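Local coordinates for folylpolyglutamate synthase protein FOLC (Mycobacterium tuberculosis, PDB 2VOS), which probably catalyses the ATP-dependent addition of glutamate to dihydropteroate and, one residue after another, to tetrahydrofolate, making dihydrofolate and folylpolyglutamates, and binds ADP, at residues K151-T156 against W181-V186; L277-L282 against N301-L306; V402-G407 against E434-A439. All coordinates share one frame; numbering follows the deposited sequence.

How the contacts relate
From the N terminus, contact 1 comes first: it closes a loop of 24 residues that runs along helix 151-165 and through strand 170-174, bringing the turn beyond that strand back to the start of the helix. Contact 2 closes 18 residues, which hold strand 284-291 and the start of helix 296-312, and folds that helix onto strand 274-281. Both lie in the Mur ligase middle domain, their centres about 29 Å apart. In the glutamate ligase domain, contact 3 closes 26 residues with helix 414-425 and strand 430-432, joining strand 400-403 and the chain after it to the start of helix 436-451. The three loops are in series, neither nested nor crossed.

Contact 1: K151-T156 against W181-V186; sequences KFEVLT and WDATNV
Van der Waals packing joins the first turn of helix 151-165 to the loop after strand 170-174, one of the parallel strands of the large mixed sheet in the P-loop NTPase-like Mur ligase middle domain. The Ala183 methyl is set among Phe152, Glu153 and Thr156. Ala183 CB lies 3.9 Å from Phe152 CD2 and 3.8 Å from Glu153 CG, while Thr156 approaches with OG1 and CB. Glu153 takes part through its aliphatic stem, since its carboxylate turns to a salt bridge with Arg49. Thr156 CG2 rests against Ala183 O and Thr184 CA, and the CG2 methyls of Thr156 and Thr184 touch at 4.1 Å, the side chains crossing at about a right angle.

The aromatic contribution comes from Phe152, whose CG stands anti to the backbone N (chi1 -170°), directing the ring at the loop. Phe152 CE2 reaches Asp182 OD1 at 3.5 Å, and OD2 lies in the ring plane at its edge; the ring and carboxylate planes are turned 49° apart. Over one face, offset toward the rim, sits Thr156 OG1.

Hydrogen bonds organise each side separately. Thr156 OG1 donates to Phe152 O at 2.9 Å from above the carbonyl plane, and Thr156 N shares that acceptor. A type I turn from Asp182 to Asn185 carries an Asx turn: Thr184 N donates a hydrogen bond to Asp182 OD2 at 3.0 Å, from above the carboxylate plane, while Thr184 OG1 meets the anti lone pair of OD2 at 2.5 Å. Gly176 N and Met177 N also bond this carboxylate.

Buried, it is probably held as the anion, stabilised by three backbone N-H groups and the Thr184 hydroxyl; the Asp182 side chain lies about 8 Å from that of ADP-binding Lys75, so these bonds would help set the loop beside the nucleotide site.

Contact 2: L277-L282 against N301-L306; sequences LQLQGL and NAVLAL. With ADP (adenosine-5'-diphosphate), chain B.
Asn301 takes no part in the strand contact and instead binds the adenine of ADP. With CG anti to its carbonyl carbon, the carboxamide meets the base with both its ends: ADP N6 donates to Asn301 OD1 at 2.9 Å, and Asn301 ND2 donates to ADP N7 at 3.0 Å in an almost straight bond (172°). This two-pronged pairing uses the N6/N7 edge of the purine and fixes which way round the amide sits; Gln298 OE1 also bonds ND2.

From the next residue on, side chains of the helix meet the sheet. The methyl of Ala302 receives Leu277 CD1 at 4.0 Å, with Leu279 CD1 somewhat farther off. Val303 then meets the middle of the strand: its CB lies 3.9 Å from Leu279 CD2, the two side chains crossing obliquely, and its CG2, anti to the backbone N, rests 3.7 Å from Gln280 O.

Here helix 296-312 packs on one face of the three-stranded antiparallel sheet in which 274-281 is the central strand, all within the Mur ligase middle domain. The local helix and strand axes run 8.5 Å apart at 35°, both in broadly the same N-to-C direction. Leu277 and Leu279, two apart on the strand, point at the helix, while Phe330 of helix 323-331 touches Leu279, Ala302 and Leu306.

Leu306, one turn beyond Ala302, has CG anti to its backbone N (chi1 167°) and leads CD2 to the strand. That single methyl touches Leu279 CB and Gly281 CA, both at 4.0 Å. The glycine permits so close an approach, as a CB there would point at the helix and come tight against CD2. Tyr286 and Val326 also touch Leu306.

Contact 3: V402-G407 against E434-A439; sequences VVTHNG and ENLRDA
The chain leaving strand 400-403 runs past the start of helix 436-451 so that the CA atoms of Val402 and Ala439 lie 6.1 Å apart and those of His405 and Asn435 5.6 Å. From the strand, Val402 extends CG1, anti to the backbone N, onto Ala439 CB at 3.7 Å. Two residues on, Thr404 reaches the same methyl with CG2, which occupies the crowded position between backbone N and carbonyl carbon and also touches Leu436 CD1; the Thr404 and Leu436 side chains cross at about a right angle. The other branch of Thr404, OG1, lies against the backbone just ahead of the helix, 3.2 Å from Asn435 C, and is hydrogen-bonded to Ala433 O.

Strand 400-403, helix 414-425 and the adjacent parallel strand 430-432 form a beta-alpha-beta unit of the glutamate ligase domain, after which the chain enters helix 436-451 and packs back on strand 400-403; Val376 and Val378 of strand 374-379 line the same face. Asn435 is the N-cap of this helix. Its OD1 accepts from Asp438 N at 2.8 Å in a nearly straight bond (174°), the donor standing almost along the C=O axis.

A water spans the two segments beyond the cap, donating to His405 O at 2.8 Å and accepting from Leu436 N at 3.0 Å, thereby supplying another first-turn amide with a partner. The His405 ring leads away from the helix: its ND1 accepts from Gly407 N at 2.9 Å, close to the ring plane.

Contact 1: K151-T156 against W181-V186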
loop_
_atom_site.group_PDB
_atom_site.type_symbol
_atom_site.label_atom_id
_atom_site.label_comp_id
_atom_site.label_asym_id
_atom_site.label_seq_id
_atom_site.Cartn_x
_atom_site.Cartn_y
_atom_site.Cartn_z
ATOM N N LYS A 151 1.632 -4.826 -18.217
ATOM C CA LYS A 151 2.575 -3.934 -17.586
ATOM C C LYS A 151 2.960 -4.410 -16.170
ATOM O O LYS A 151 4.135 -4.373 -15.793
ATOM C CB LYS A 151 1.967 -2.541 -17.528
ATOM C CG LYS A 151 2.812 -1.627 -16.695
ATOM C CD LYS A 151 2.328 -0.176 -16.794
ATOM C CE LYS A 151 3.436 0.732 -16.113
ATOM N NZ LYS A 151 3.021 2.229 -16.092
ATOM N N PHE A 152 1.991 -4.879 -15.376
ATOM C CA PHE A 152 2.331 -5.393 -14.074
ATOM C C PHE A 152 3.291 -6.605 -14.144
ATOM O O PHE A 152 4.269 -6.718 -13.346
ATOM C CB PHE A 152 1.081 -5.703 -13.202
ATOM C CG PHE A 152 1.463 -6.008 -11.747
ATOM C CD1 PHE A 152 2.073 -5.012 -10.959
ATOM C CD2 PHE A 152 1.295 -7.289 -11.205
ATOM C CE1 PHE A 152 2.462 -5.256 -9.636
ATOM C CE2 PHE A 152 1.680 -7.550 -9.897
ATOM C CZ PHE A 152 2.274 -6.545 -9.096
ATOM N N GLU A 153 3.047 -7.526 -15.072
ATOM C CA GLU A 153 3.966 -8.658 -15.236
ATOM C C GLU A 153 5.407 -8.190 -15.513
ATOM O O GLU A 153 6.354 -8.664 -14.905
ATOM C CB GLU A 153 3.460 -9.568 -16.351
ATOM C CG GLU A 153 2.321 -10.431 -15.872
ATOM C CD GLU A 153 1.622 -11.182 -17.023
ATOM O OE1 GLU A 153 1.960 -10.980 -18.199
ATOM O OE2 GLU A 153 0.725 -11.987 -16.744
ATOM N N VAL A 154 5.560 -7.239 -16.412
ATOM C CA VAL A 154 6.869 -6.701 -16.722
ATOM C C VAL A 154 7.498 -5.973 -15.515
ATOM O O VAL A 154 8.689 -6.183 -15.231
ATOM C CB VAL A 154 6.821 -5.794 -17.971
ATOM C CG1 VAL A 154 8.208 -5.222 -18.228
ATOM C CG2 VAL A 154 6.331 -6.617 -19.191
ATOM N N LEU A 155 6.729 -5.124 -14.812
ATOM C CA LEU A 155 7.262 -4.471 -13.623
ATOM C C LEU A 155 7.726 -5.495 -12.603
ATOM O O LEU A 155 8.760 -5.337 -11.951
ATOM C CB LEU A 155 6.209 -3.579 -12.981
ATOM C CG LEU A 155 5.835 -2.327 -13.745
ATOM C CD1 LEU A 155 4.517 -1.676 -13.143
ATOM C CD2 LEU A 155 7.019 -1.355 -13.795
ATOM N N THR A 156 6.972 -6.578 -12.472
ATOM C CA THR A 156 7.277 -7.567 -11.454
ATOM C C THR A 156 8.561 -8.279 -11.861
ATOM O O THR A 156 9.431 -8.499 -11.033
ATOM C CB THR A 156 6.126 -8.539 -11.305
ATOM O OG1 THR A 156 5.019 -7.820 -10.718
ATOM C CG2 THR A 156 6.515 -9.757 -10.383
ATOM N N TRP A 181 -3.318 -15.675 -8.194
ATOM C CA TRP A 181 -3.019 -15.561 -9.633
ATOM C C TRP A 181 -2.284 -14.273 -9.931
ATOM O O TRP A 181 -2.248 -13.852 -11.080
ATOM C CB TRP A 181 -4.284 -15.675 -10.504
ATOM C CG TRP A 181 -5.004 -17.008 -10.257
ATOM C CD1 TRP A 181 -4.593 -18.277 -10.640
ATOM C CD2 TRP A 181 -6.195 -17.199 -9.506
ATOM N NE1 TRP A 181 -5.494 -19.221 -10.213
ATOM C CE2 TRP A 181 -6.465 -18.587 -9.483
ATOM C CE3 TRP A 181 -7.077 -16.330 -8.884
ATOM C CZ2 TRP A 181 -7.571 -19.115 -8.862
ATOM C CZ3 TRP A 181 -8.173 -16.865 -8.249
ATOM C CH2 TRP A 181 -8.420 -18.237 -8.253
ATOM N N ASP A 182 -1.673 -13.662 -8.905
ATOM C CA ASP A 182 -0.945 -12.394 -9.088
ATOM C C ASP A 182 0.442 -12.715 -9.683
ATOM O O ASP A 182 1.018 -13.754 -9.360
ATOM C CB ASP A 182 -0.750 -11.700 -7.705
ATOM C CG ASP A 182 -0.103 -10.353 -7.839
ATOM O OD1 ASP A 182 -0.796 -9.455 -8.396
ATOM O OD2 ASP A 182 1.108 -10.236 -7.486
ATOM N N ALA A 183 0.999 -11.815 -10.493
ATOM C CA ALA A 183 2.299 -12.039 -11.126
ATOM C C ALA A 183 3.427 -12.301 -10.100
ATOM O O ALA A 183 4.397 -12.971 -10.426
ATOM C CB ALA A 183 2.687 -10.807 -12.065
ATOM N N THR A 184 3.292 -11.803 -8.867
ATOM C CA THR A 184 4.363 -11.992 -7.874
ATOM C C THR A 184 4.357 -13.428 -7.351
ATOM O O THR A 184 5.285 -13.833 -6.652
ATOM C CB THR A 184 4.161 -11.051 -6.613
ATOM O OG1 THR A 184 2.868 -11.287 -6.014
ATOM C CG2 THR A 184 4.223 -9.558 -7.042
ATOM N N ASN A 185 3.310 -14.191 -7.669
ATOM C CA ASN A 185 3.130 -15.473 -6.976
ATOM C C ASN A 185 3.969 -16.605 -7.619
ATOM O O ASN A 185 3.477 -17.686 -7.851
ATOM C CB ASN A 185 1.652 -15.842 -6.892
ATOM C CG ASN A 185 1.375 -16.899 -5.829
ATOM O OD1 ASN A 185 2.098 -16.974 -4.833
ATOM N ND2 ASN A 185 0.333 -17.700 -6.025
ATOM N N VAL A 186 5.239 -16.349 -7.874
ATOM C CA VAL A 186 6.133 -17.322 -8.450
ATOM C C VAL A 186 7.365 -17.437 -7.548
ATOM O O VAL A 186 8.439 -17.829 -8.024
ATOM C CB VAL A 186 6.619 -16.853 -9.886
ATOM C CG1 VAL A 186 5.515 -17.047 -10.859
ATOM C CG2 VAL A 186 7.050 -15.359 -9.876
#

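Contact 2: L277-L282 against N301-L306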
loop_
_atom_site.group_PDB
_atom_site.type_symbol
_atom_site.label_atom_id
_atom_site.label_comp_id
_atom_site.label_asym_id
_atom_site.label_seq_id
_atom_site.Cartn_x
_atom_site.Cartn_y
_atom_site.Cartn_z
ATOM N N LEU A 277 4.598 2.589 21.121
ATOM C CA LEU A 277 3.979 1.272 21.239
ATOM C C LEU A 277 4.702 0.338 22.192
ATOM O O LEU A 277 5.924 0.371 22.325
ATOM C CB LEU A 277 3.955 0.589 19.823
ATOM C CG LEU A 277 3.401 1.488 18.701
ATOM C CD1 LEU A 277 3.547 0.773 17.295
ATOM C CD2 LEU A 277 1.971 1.816 18.966
ATOM N N GLN A 278 3.946 -0.562 22.794
ATOM C CA GLN A 278 4.532 -1.726 23.396
ATOM C C GLN A 278 3.930 -2.928 22.684
ATOM O O GLN A 278 2.696 -3.114 22.703
ATOM C CB GLN A 278 4.154 -1.811 24.906
ATOM C CG GLN A 278 4.852 -2.994 25.542
ATOM C CD GLN A 278 4.598 -3.080 27.032
ATOM O OE1 GLN A 278 3.437 -3.206 27.472
ATOM N NE2 GLN A 278 5.696 -3.035 27.827
ATOM N N LEU A 279 4.784 -3.746 22.064
ATOM C CA LEU A 279 4.313 -4.851 21.227
ATOM C C LEU A 279 4.733 -6.208 21.788
ATOM O O LEU A 279 5.902 -6.418 22.115
ATOM C CB LEU A 279 4.875 -4.699 19.816
ATOM C CG LEU A 279 4.583 -3.380 19.064
ATOM C CD1 LEU A 279 5.286 -3.323 17.633
ATOM C CD2 LEU A 279 3.085 -3.147 18.878
ATOM N N GLN A 280 3.794 -7.137 21.834
ATOM C CA GLN A 280 4.166 -8.530 22.005
ATOM C C GLN A 280 4.384 -9.203 20.638
ATOM O O GLN A 280 3.432 -9.343 19.840
ATOM C CB GLN A 280 3.101 -9.268 22.783
ATOM C CG GLN A 280 3.491 -10.739 23.018
ATOM C CD GLN A 280 2.795 -11.256 24.198
ATOM O OE1 GLN A 280 2.799 -10.616 25.251
ATOM N NE2 GLN A 280 2.156 -12.421 24.054
ATOM N N GLY A 281 5.632 -9.534 20.338
ATOM C CA GLY A 281 5.974 -10.227 19.117
ATOM C C GLY A 281 6.072 -11.716 19.407
ATOM O O GLY A 281 5.809 -12.175 20.560
ATOM N N LEU A 282 6.542 -12.484 18.423
ATOM C CA LEU A 282 6.713 -13.946 18.629
ATOM C C LEU A 282 7.807 -14.299 19.671
ATOM O O LEU A 282 7.720 -15.327 20.324
ATOM C CB LEU A 282 7.065 -14.620 17.311
ATOM C CG LEU A 282 6.126 -14.315 16.155
ATOM C CD1 LEU A 282 6.608 -15.072 14.981
ATOM C CD2 LEU A 282 4.684 -14.785 16.517
ATOM N N ASN A 301 -0.437 -2.632 11.812
ATOM C CA ASN A 301 0.502 -2.910 10.730
ATOM C C ASN A 301 1.908 -3.121 11.332
ATOM O O ASN A 301 2.602 -4.037 10.924
ATOM C CB ASN A 301 0.607 -1.738 9.724
ATOM C CG ASN A 301 -0.694 -1.557 8.933
ATOM O OD1 ASN A 301 -1.533 -2.466 8.913
ATOM N ND2 ASN A 301 -0.844 -0.421 8.265
ATOM N N ALA A 302 2.311 -2.283 12.284
ATOM C CA ALA A 302 3.611 -2.502 12.952
ATOM C C ALA A 302 3.778 -3.856 13.581
ATOM O O ALA A 302 4.776 -4.544 13.367
ATOM C CB ALA A 302 3.868 -1.415 13.989
ATOM N N VAL A 303 2.823 -4.305 14.385
ATOM C CA VAL A 303 3.083 -5.573 15.060
ATOM C C VAL A 303 3.013 -6.716 14.031
ATOM O O VAL A 303 3.680 -7.731 14.169
ATOM C CB VAL A 303 2.049 -5.848 16.192
ATOM C CG1 VAL A 303 0.666 -6.150 15.605
ATOM C CG2 VAL A 303 2.534 -6.976 17.090
ATOM N N LEU A 304 2.222 -6.541 12.976
ATOM C CA LEU A 304 2.192 -7.555 11.936
ATOM C C LEU A 304 3.558 -7.658 11.226
ATOM O O LEU A 304 4.029 -8.757 10.925
ATOM C CB LEU A 304 1.104 -7.178 10.902
ATOM C CG LEU A 304 0.881 -8.208 9.805
ATOM C CD1 LEU A 304 0.481 -9.574 10.434
ATOM C CD2 LEU A 304 -0.324 -7.690 8.888
ATOM N N ALA A 305 4.156 -6.491 10.904
ATOM C CA ALA A 305 5.486 -6.427 10.286
ATOM C C ALA A 305 6.547 -7.044 11.221
ATOM O O ALA A 305 7.478 -7.780 10.785
ATOM C CB ALA A 305 5.844 -4.982 9.977
ATOM N N LEU A 306 6.454 -6.725 12.513
ATOM C CA LEU A 306 7.393 -7.287 13.477
ATOM C C LEU A 306 7.302 -8.833 13.488
ATOM O O LEU A 306 8.315 -9.522 13.318
ATOM C CB LEU A 306 7.142 -6.701 14.857
ATOM C CG LEU A 306 7.840 -7.400 16.056
ATOM C CD1 LEU A 306 9.339 -7.116 15.895
ATOM C CD2 LEU A 306 7.333 -6.840 17.416
HETATM P PB ADP B . -2.396 -1.249 0.534
HETATM O O1B ADP B . -0.979 -1.366 0.036
HETATM O O2B ADP B . -3.309 -0.566 -0.445
HETATM O O3B ADP B . -2.990 -2.482 1.146
HETATM P PA ADP B . -1.465 0.996 2.231
HETATM O O1A ADP B . -1.011 1.681 0.950
HETATM O O2A ADP B . -0.615 0.846 3.483
HETATM O O3A ADP B . -2.354 -0.332 1.876
HETATM O "O5'" ADP B . -2.669 1.967 2.729
HETATM C "C5'" ADP B . -3.682 2.523 1.878
HETATM C "C4'" ADP B . -4.626 3.307 2.817
HETATM O "O4'" ADP B . -5.294 2.366 3.703
HETATM C "C3'" ADP B . -3.914 4.222 3.810
HETATM O "O3'" ADP B . -3.918 5.562 3.360
HETATM C "C2'" ADP B . -4.701 4.240 5.090
HETATM O "O2'" ADP B . -5.860 5.112 4.861
HETATM C "C1'" ADP B . -5.344 2.878 5.058
HETATM N N9 ADP B . -4.687 1.806 5.859
HETATM C C8 ADP B . -3.393 1.340 5.864
HETATM N N7 ADP B . -3.284 0.291 6.732
HETATM C C5 ADP B . -4.542 0.022 7.190
HETATM C C6 ADP B . -5.163 -0.957 8.089
HETATM N N6 ADP B . -4.420 -1.905 8.698
HETATM N N1 ADP B . -6.476 -0.819 8.310
HETATM C C2 ADP B . -7.281 0.142 7.785
HETATM N N3 ADP B . -6.798 1.070 6.918
HETATM C C4 ADP B . -5.455 1.033 6.632
#

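Contact 3: V402-G407 against E434-A439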
loop_
_atom_site.group_PDB
_atom_site.type_symbol
_atom_site.label_atom_id
_atom_site.label_comp_id
_atom_site.label_asym_id
_atom_site.label_seq_id
_atom_site.Cartn_x
_atom_site.Cartn_y
_atom_site.Cartn_z
ATOM N N VAL A 402 -14.509 19.213 -1.233
ATOM C CA VAL A 402 -14.372 19.693 -2.615
ATOM C C VAL A 402 -14.079 18.460 -3.445
ATOM O O VAL A 402 -13.059 17.804 -3.223
ATOM C CB VAL A 402 -13.146 20.648 -2.746
ATOM C CG1 VAL A 402 -13.106 21.278 -4.166
ATOM C CG2 VAL A 402 -13.211 21.739 -1.650
ATOM N N VAL A 403 -14.961 18.131 -4.381
ATOM C CA VAL A 403 -14.781 16.959 -5.233
ATOM C C VAL A 403 -14.182 17.380 -6.550
ATOM O O VAL A 403 -14.475 18.459 -7.070
ATOM C CB VAL A 403 -16.109 16.202 -5.468
ATOM C CG1 VAL A 403 -16.681 15.683 -4.150
ATOM C CG2 VAL A 403 -17.115 17.090 -6.092
ATOM N N THR A 404 -13.295 16.545 -7.083
ATOM C CA THR A 404 -12.578 16.885 -8.281
ATOM C C THR A 404 -12.197 15.600 -9.023
ATOM O O THR A 404 -12.785 14.541 -8.790
ATOM C CB THR A 404 -11.349 17.830 -7.947
ATOM O OG1 THR A 404 -10.749 18.288 -9.161
ATOM C CG2 THR A 404 -10.296 17.129 -7.121
ATOM N N HIS A 405 -11.244 15.711 -9.946
ATOM C CA HIS A 405 -10.819 14.610 -10.830
ATOM C C HIS A 405 -9.302 14.602 -10.714
ATOM O O HIS A 405 -8.687 15.643 -10.941
ATOM C CB HIS A 405 -11.208 14.949 -12.277
ATOM C CG HIS A 405 -10.990 13.837 -13.254
ATOM N ND1 HIS A 405 -9.733 13.370 -13.588
ATOM C CD2 HIS A 405 -11.872 13.104 -13.982
ATOM C CE1 HIS A 405 -9.849 12.386 -14.464
ATOM N NE2 HIS A 405 -11.137 12.215 -14.733
ATOM N N ASN A 406 -8.698 13.465 -10.391
ATOM C CA ASN A 406 -7.261 13.432 -10.114
ATOM C C ASN A 406 -6.411 13.209 -11.361
ATOM O O ASN A 406 -5.183 12.997 -11.248
ATOM C CB ASN A 406 -6.946 12.349 -9.115
ATOM C CG ASN A 406 -7.383 10.937 -9.608
ATOM O OD1 ASN A 406 -7.577 10.695 -10.806
ATOM N ND2 ASN A 406 -7.523 10.009 -8.657
ATOM N N GLY A 407 -7.061 13.212 -12.534
ATOM C CA GLY A 407 -6.337 13.006 -13.768
ATOM C C GLY A 407 -6.236 11.560 -14.238
ATOM O O GLY A 407 -5.755 11.297 -15.329
ATOM N N GLU A 434 -12.439 21.718 -11.232
ATOM C CA GLU A 434 -12.109 20.975 -12.446
ATOM C C GLU A 434 -10.861 20.133 -12.283
ATOM O O GLU A 434 -10.711 19.093 -12.964
ATOM C CB GLU A 434 -11.933 21.916 -13.643
ATOM C CG GLU A 434 -13.208 22.724 -14.024
ATOM C CD GLU A 434 -13.039 23.528 -15.337
ATOM O OE1 GLU A 434 -12.134 23.197 -16.153
ATOM O OE2 GLU A 434 -13.811 24.497 -15.563
ATOM N N ASN A 435 -9.935 20.568 -11.424
ATOM C CA ASN A 435 -8.706 19.816 -11.245
ATOM C C ASN A 435 -8.176 20.001 -9.820
ATOM O O ASN A 435 -8.667 20.844 -9.033
ATOM C CB ASN A 435 -7.653 20.238 -12.279
ATOM C CG ASN A 435 -7.282 21.697 -12.158
ATOM O OD1 ASN A 435 -6.890 22.153 -11.084
ATOM N ND2 ASN A 435 -7.433 22.438 -13.237
ATOM N N LEU A 436 -7.198 19.184 -9.486
ATOM C CA LEU A 436 -6.685 19.112 -8.158
ATOM C C LEU A 436 -6.102 20.416 -7.633
ATOM O O LEU A 436 -6.288 20.768 -6.445
ATOM C CB LEU A 436 -5.636 17.989 -8.105
ATOM C CG LEU A 436 -5.165 17.658 -6.713
ATOM C CD1 LEU A 436 -6.342 17.202 -5.869
ATOM C CD2 LEU A 436 -4.062 16.547 -6.741
ATOM N N ARG A 437 -5.343 21.127 -8.468
ATOM C CA ARG A 437 -4.804 22.392 -8.019
ATOM C C ARG A 437 -5.934 23.366 -7.714
ATOM O O ARG A 437 -5.918 24.036 -6.696
ATOM C CB ARG A 437 -3.861 22.978 -9.077
ATOM C CG ARG A 437 -3.124 24.255 -8.639
ATOM C CD ARG A 437 -2.070 24.682 -9.716
ATOM N NE ARG A 437 -1.234 23.530 -10.114
ATOM C CZ ARG A 437 -0.237 23.584 -10.999
ATOM N NH1 ARG A 437 0.068 24.745 -11.599
ATOM N NH2 ARG A 437 0.456 22.483 -11.297
ATOM N N ASP A 438 -6.914 23.458 -8.599
ATOM C CA ASP A 438 -8.085 24.286 -8.318
ATOM C C ASP A 438 -8.762 23.861 -6.978
ATOM O O ASP A 438 -9.169 24.724 -6.178
ATOM C CB ASP A 438 -9.112 24.176 -9.456
ATOM C CG ASP A 438 -8.761 25.034 -10.718
ATOM O OD1 ASP A 438 -7.673 25.671 -10.819
ATOM O OD2 ASP A 438 -9.642 25.053 -11.616
ATOM N N ALA A 439 -8.929 22.555 -6.774
ATOM C CA ALA A 439 -9.641 22.023 -5.612
ATOM C C ALA A 439 -8.907 22.425 -4.350
ATOM O O ALA A 439 -9.534 22.871 -3.395
ATOM C CB ALA A 439 -9.758 20.540 -5.655
HETATM O O HOH W 1 -6.240 16.990 -11.238
#